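Local coordinates for protein CpuTA1 (Curtobacterium pusillum, PDB 5K3W) that belongs to the class IV aminotransferase family and binds pyridoxal-5'-phosphate between the two domains of its chain, as a protein of two subunits, at residues G112-K117 against V136-D141; R150-D155 against A280-E285. One frame throughout, in Å; residues are numbered along the deposited sequence.

Contact 1 of 2, residues G112-K117 against V136-D141; sequences GELFAK and VDEGED
Phe115 holds CG in the crowded position between its backbone N and carbonyl carbon (chi1 70°), and the phenyl ring therefore lies along the facing strand with one edge toward it: CE1 reaches Glu138 O at 3.2 Å, close to the ring plane, and CD1 lies 3.6 Å from Gly139 CA. Two backbone hydrogen bonds of the Phe115-Asp137 pair fix the main chain from which the ring rises: Phe115 N donates to Asp137 O at 2.9 Å, almost along the C=O axis, and Asp137 N donates to Phe115 O. These residues pair the hairpin strands 114-121 and 131-138 within the antiparallel sheet of the N-terminal domain, a part of the class IV aminotransferase fold. Beyond the last bridge, Gly139 N still reaches Glu113 O at 2.9 Å, in the carbonyl plane. On the face opposite Phe115, Val136 spreads its branches, CG2 to Ala116 CB at 4.1 Å and CG1 toward Leu114 CD1; Tyr104 of helix 90-108 packs on Leu114 and Val136. Asp137, on the same face as Phe115, forms a salt bridge through OD1 with Arg3, which probably stabilises its negative charge. Where the segments part, a water donates to both Glu113 OE1 (2.6 Å) and Glu140 O, while Arg146 makes a salt bridge with that same Glu113 oxygen.

Contact 2 of 2, residues R150-D155 against A280-E285; sequences RVVTLD and ALDDRE
Backbone bonds set the parallel pairing of 150-155 with 280-281: Val151 N donates to Ala280 O at 2.7 Å, and Val151 O accepts from Asp282 N at 2.8 Å, both in the carbonyl plane. A water also donates to Val151 O and accepts from Asp283 N. Among the polar side chains, Asp282 has CG anti to its carbonyl carbon (chi1 -67°), which carries the carboxylate across to Thr153. Thr153 N meets OD1 of Asp282 at 2.8 Å from above the carboxylate plane, and Thr153 OG1 donates to the syn lone pair of Asp282 OD2 in a very short bond. Arg261 forms a salt bridge with OD2 and probably offsets the charge of the carboxylate. Charge also joins Arg150, bent at chi3, to Asp283: NH2 lies 2.7 Å from OD1 at the guanidinium edge, a salt bridge whose hydrogen bond is weak, while Ala280 CB sits over one guanidinium face. Apolar contact comes from Leu281 CD1, 3.7 Å from Val151 CG1 and also near Thr153 CG2. Leu281 to Arg284 form a type I' beta turn, so this is a tight two-residue beta hairpin whose first strand docks in parallel on strand 149-155 of a mixed sheet.

How the contacts relate
Both contacts are partly buried strand pairings, yet they lie in different sheets, with centres about 28 Å apart and nearest atoms about 13 Å apart. Contact 1 joins neighbours of a single hairpin, with only 18 residues between them, whereas contact 2 brings together segments with 124 residues between them. Strands 131-138 and 149-155 follow one another in the chain, so the connection between them leads from the first sheet to the second. The chemistry differs accordingly: an aromatic edge and aliphatic side chains dominate the antiparallel pair, while charged and hydroxyl side chains extend the short parallel one. Contact 1 lies nearer the chain centre. Both touch the second subunit: Lys117 packs on its Arg51, while Asp155 hydrogen-bonds its Ser166 and Trp168.

Contact 1 of 2, residues G112-K117 against V136-D141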
loop_
_atom_site.group_PDB
_atom_site.type_symbol
_atom_site.label_atom_id
_atom_site.label_comp_id
_atom_site.label_asym_id
_atom_site.label_seq_id
_atom_site.Cartn_x
_atom_site.Cartn_y
_atom_site.Cartn_z
ATOM N N GLY A 112 -28.641 -14.486 0.155
ATOM C CA GLY A 112 -27.812 -13.294 0.213
ATOM C C GLY A 112 -26.611 -13.383 -0.703
ATOM O O GLY A 112 -26.119 -14.459 -1.036
ATOM N N GLU A 113 -26.148 -12.217 -1.140
ATOM C CA GLU A 113 -24.922 -12.141 -1.916
ATOM C C GLU A 113 -23.736 -12.233 -0.965
ATOM O O GLU A 113 -23.664 -11.494 0.023
ATOM C CB GLU A 113 -24.863 -10.838 -2.714
ATOM C CG GLU A 113 -26.132 -10.466 -3.456
ATOM C CD GLU A 113 -25.988 -9.171 -4.267
ATOM O OE1 GLU A 113 -24.884 -8.563 -4.273
ATOM O OE2 GLU A 113 -26.996 -8.762 -4.902
ATOM N N LEU A 114 -22.821 -13.149 -1.241
ATOM C CA LEU A 114 -21.607 -13.245 -0.449
ATOM C C LEU A 114 -20.421 -12.804 -1.289
ATOM O O LEU A 114 -20.526 -12.574 -2.498
ATOM C CB LEU A 114 -21.373 -14.670 0.054
ATOM C CG LEU A 114 -22.561 -15.473 0.573
ATOM C CD1 LEU A 114 -22.093 -16.896 0.809
ATOM C CD2 LEU A 114 -23.129 -14.874 1.849
ATOM N N PHE A 115 -19.276 -12.706 -0.628
ATOM C CA PHE A 115 -18.022 -12.509 -1.330
ATOM C C PHE A 115 -16.940 -13.356 -0.660
ATOM O O PHE A 115 -17.040 -13.737 0.511
ATOM C CB PHE A 115 -17.626 -11.011 -1.381
ATOM C CG PHE A 115 -17.229 -10.450 -0.058
ATOM C CD1 PHE A 115 -18.188 -10.054 0.858
ATOM C CD2 PHE A 115 -15.890 -10.350 0.290
ATOM C CE1 PHE A 115 -17.831 -9.549 2.098
ATOM C CE2 PHE A 115 -15.516 -9.838 1.517
ATOM C CZ PHE A 115 -16.499 -9.439 2.432
ATOM N N ALA A 116 -15.923 -13.673 -1.446
ATOM C CA ALA A 116 -14.716 -14.330 -0.987
ATOM C C ALA A 116 -13.567 -13.376 -1.241
ATOM O O ALA A 116 -13.498 -12.739 -2.300
ATOM C CB ALA A 116 -14.486 -15.653 -1.721
ATOM N N LYS A 117 -12.690 -13.246 -0.260
ATOM C CA LYS A 117 -11.524 -12.384 -0.376
ATOM C C LYS A 117 -10.274 -13.235 -0.221
ATOM O O LYS A 117 -10.154 -13.997 0.744
ATOM C CB LYS A 117 -11.547 -11.260 0.667
ATOM C CG LYS A 117 -10.261 -10.410 0.655
ATOM C CD LYS A 117 -10.476 -9.005 1.207
ATOM C CE LYS A 117 -10.978 -8.070 0.120
ATOM N NZ LYS A 117 -11.152 -6.677 0.626
ATOM N N VAL A 136 -14.847 -15.738 3.650
ATOM C CA VAL A 136 -16.143 -15.608 3.001
ATOM C C VAL A 136 -17.094 -14.912 3.969
ATOM O O VAL A 136 -17.070 -15.177 5.174
ATOM C CB VAL A 136 -16.699 -16.992 2.594
ATOM C CG1 VAL A 136 -18.091 -16.856 2.012
ATOM C CG2 VAL A 136 -15.742 -17.690 1.607
ATOM N N ASP A 137 -17.933 -14.026 3.452
ATOM C CA ASP A 137 -18.840 -13.314 4.335
ATOM C C ASP A 137 -19.902 -12.633 3.487
ATOM O O ASP A 137 -19.785 -12.538 2.261
ATOM C CB ASP A 137 -18.099 -12.297 5.202
ATOM C CG ASP A 137 -18.950 -11.768 6.346
ATOM O OD1 ASP A 137 -20.025 -12.352 6.608
ATOM O OD2 ASP A 137 -18.531 -10.785 7.003
ATOM N N GLU A 138 -20.941 -12.158 4.168
ATOM C CA GLU A 138 -22.020 -11.448 3.502
ATOM C C GLU A 138 -21.510 -10.132 2.932
ATOM O O GLU A 138 -20.702 -9.437 3.555
ATOM C CB GLU A 138 -23.165 -11.201 4.480
ATOM C CG GLU A 138 -24.527 -11.273 3.834
ATOM C CD GLU A 138 -25.650 -11.441 4.846
ATOM O OE1 GLU A 138 -26.803 -11.668 4.409
ATOM O OE2 GLU A 138 -25.380 -11.352 6.070
ATOM N N GLY A 139 -21.971 -9.804 1.725
ATOM C CA GLY A 139 -21.524 -8.596 1.077
ATOM C C GLY A 139 -22.284 -7.378 1.537
ATOM O O GLY A 139 -23.355 -7.466 2.138
ATOM N N GLU A 140 -21.706 -6.216 1.256
ATOM C CA GLU A 140 -22.389 -4.964 1.538
ATOM C C GLU A 140 -23.581 -4.797 0.607
ATOM O O GLU A 140 -23.574 -5.260 -0.537
ATOM C CB GLU A 140 -21.445 -3.779 1.367
ATOM C CG GLU A 140 -22.177 -2.456 1.309
ATOM C CD GLU A 140 -21.252 -1.282 1.073
ATOM O OE1 GLU A 140 -20.064 -1.374 1.465
ATOM O OE2 GLU A 140 -21.718 -0.273 0.484
ATOM N N ASP A 141 -24.614 -4.129 1.113
ATOM C CA ASP A 141 -25.810 -3.844 0.325
ATOM C C ASP A 141 -25.507 -2.718 -0.662
ATOM O O ASP A 141 -25.295 -1.569 -0.261
ATOM C CB ASP A 141 -26.961 -3.481 1.259
ATOM C CG ASP A 141 -28.251 -3.180 0.523
ATOM O OD1 ASP A 141 -28.245 -3.062 -0.723
ATOM O OD2 ASP A 141 -29.281 -3.035 1.209
HETATM O O HOH W 1 -23.726 -7.881 -2.039
#

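Contact 2 of 2, residues R150-D155 against A280-E285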
loop_
_atom_site.group_PDB
_atom_site.type_symbol
_atom_site.label_atom_id
_atom_site.label_comp_id
_atom_site.label_asym_id
_atom_site.label_seq_id
_atom_site.Cartn_x
_atom_site.Cartn_y
_atom_site.Cartn_z
ATOM N N ARG A 150 -22.648 9.497 -7.933
ATOM C CA ARG A 150 -21.929 10.678 -8.391
ATOM C C ARG A 150 -20.422 10.437 -8.321
ATOM O O ARG A 150 -19.908 9.904 -7.331
ATOM C CB ARG A 150 -22.294 11.894 -7.536
ATOM C CG ARG A 150 -23.783 12.200 -7.479
ATOM C CD ARG A 150 -24.089 13.411 -6.581
ATOM N NE ARG A 150 -23.421 14.645 -7.000
ATOM C CZ ARG A 150 -23.871 15.471 -7.943
ATOM N NH1 ARG A 150 -24.991 15.209 -8.596
ATOM N NH2 ARG A 150 -23.189 16.560 -8.249
ATOM N N VAL A 151 -19.710 10.849 -9.365
ATOM C CA VAL A 151 -18.288 10.566 -9.468
ATOM C C VAL A 151 -17.517 11.848 -9.780
ATOM O O VAL A 151 -18.046 12.793 -10.369
ATOM C CB VAL A 151 -18.026 9.468 -10.535
ATOM C CG1 VAL A 151 -16.545 9.094 -10.592
ATOM C CG2 VAL A 151 -18.876 8.234 -10.238
ATOM N N VAL A 152 -16.247 11.871 -9.391
ATOM C CA VAL A 152 -15.360 12.984 -9.697
ATOM C C VAL A 152 -14.088 12.424 -10.305
ATOM O O VAL A 152 -13.707 11.282 -10.039
ATOM C CB VAL A 152 -15.046 13.836 -8.445
ATOM C CG1 VAL A 152 -16.312 14.446 -7.899
ATOM C CG2 VAL A 152 -14.389 12.988 -7.368
ATOM N N THR A 153 -13.434 13.221 -11.140
ATOM C CA THR A 153 -12.136 12.830 -11.674
ATOM C C THR A 153 -11.018 13.358 -10.779
ATOM O O THR A 153 -11.085 14.482 -10.267
ATOM C CB THR A 153 -11.949 13.318 -13.115
ATOM O OG1 THR A 153 -12.291 14.700 -13.216
ATOM C CG2 THR A 153 -12.828 12.535 -14.051
ATOM N N LEU A 154 -10.005 12.516 -10.565
ATOM C CA LEU A 154 -8.865 12.823 -9.708
ATOM C C LEU A 154 -7.572 12.421 -10.403
ATOM O O LEU A 154 -7.486 11.361 -11.036
ATOM C CB LEU A 154 -8.935 12.109 -8.359
ATOM C CG LEU A 154 -10.043 12.490 -7.378
ATOM C CD1 LEU A 154 -9.797 11.817 -6.025
ATOM C CD2 LEU A 154 -10.184 14.011 -7.229
ATOM N N ASP A 155 -6.568 13.278 -10.274
ATOM C CA ASP A 155 -5.282 12.995 -10.877
ATOM C C ASP A 155 -4.628 11.807 -10.171
ATOM O O ASP A 155 -4.509 11.784 -8.943
ATOM C CB ASP A 155 -4.401 14.233 -10.802
ATOM C CG ASP A 155 -2.948 13.915 -11.025
ATOM O OD1 ASP A 155 -2.645 13.252 -12.043
ATOM O OD2 ASP A 155 -2.117 14.304 -10.169
ATOM N N ALA A 280 -23.557 11.753 -12.252
ATOM C CA ALA A 280 -22.833 13.005 -12.401
ATOM C C ALA A 280 -21.338 12.718 -12.359
ATOM O O ALA A 280 -20.869 11.872 -11.590
ATOM C CB ALA A 280 -23.234 14.018 -11.315
ATOM N N LEU A 281 -20.596 13.412 -13.204
ATOM C CA LEU A 281 -19.143 13.328 -13.208
ATOM C C LEU A 281 -18.631 14.754 -13.076
ATOM O O LEU A 281 -18.836 15.575 -13.974
ATOM C CB LEU A 281 -18.622 12.660 -14.478
ATOM C CG LEU A 281 -17.101 12.492 -14.518
ATOM C CD1 LEU A 281 -16.670 11.571 -13.385
ATOM C CD2 LEU A 281 -16.594 11.983 -15.889
ATOM N N ASP A 282 -17.999 15.053 -11.946
ATOM C CA ASP A 282 -17.549 16.407 -11.660
ATOM C C ASP A 282 -18.696 17.401 -11.815
ATOM O O ASP A 282 -18.544 18.484 -12.381
ATOM C CB ASP A 282 -16.372 16.784 -12.552
ATOM C CG ASP A 282 -15.133 15.970 -12.252
ATOM O OD1 ASP A 282 -14.918 15.602 -11.068
ATOM O OD2 ASP A 282 -14.369 15.705 -13.204
ATOM N N ASP A 283 -19.869 17.019 -11.327
ATOM C CA ASP A 283 -21.055 17.872 -11.297
ATOM C C ASP A 283 -21.664 18.154 -12.671
ATOM O O ASP A 283 -22.689 18.846 -12.739
ATOM C CB ASP A 283 -20.772 19.205 -10.596
ATOM C CG ASP A 283 -20.421 19.021 -9.130
ATOM O OD1 ASP A 283 -21.158 18.286 -8.428
ATOM O OD2 ASP A 283 -19.400 19.595 -8.685
ATOM N N ARG A 284 -21.083 17.653 -13.764
ATOM C CA ARG A 284 -21.829 17.555 -15.009
ATOM C C ARG A 284 -22.766 16.358 -14.909
ATOM O O ARG A 284 -22.350 15.278 -14.480
ATOM C CB ARG A 284 -20.894 17.414 -16.210
ATOM C CG ARG A 284 -21.607 16.901 -17.464
ATOM C CD ARG A 284 -20.737 16.971 -18.730
ATOM N NE ARG A 284 -20.652 18.329 -19.266
ATOM C CZ ARG A 284 -19.579 19.106 -19.153
ATOM N NH1 ARG A 284 -19.594 20.334 -19.667
ATOM N NH2 ARG A 284 -18.488 18.647 -18.533
ATOM N N GLU A 285 -24.036 16.557 -15.269
ATOM C CA GLU A 285 -25.029 15.491 -15.199
ATOM C C GLU A 285 -24.918 14.562 -16.394
ATOM O O GLU A 285 -24.602 14.981 -17.510
ATOM C CB GLU A 285 -26.452 16.043 -15.161
ATOM C CG GLU A 285 -26.595 17.369 -14.442
ATOM C CD GLU A 285 -27.161 17.216 -13.050
ATOM O OE1 GLU A 285 -27.096 16.099 -12.491
ATOM O OE2 GLU A 285 -27.687 18.212 -12.529
HETATM O O HOH W 2 -19.920 14.494 -9.439
#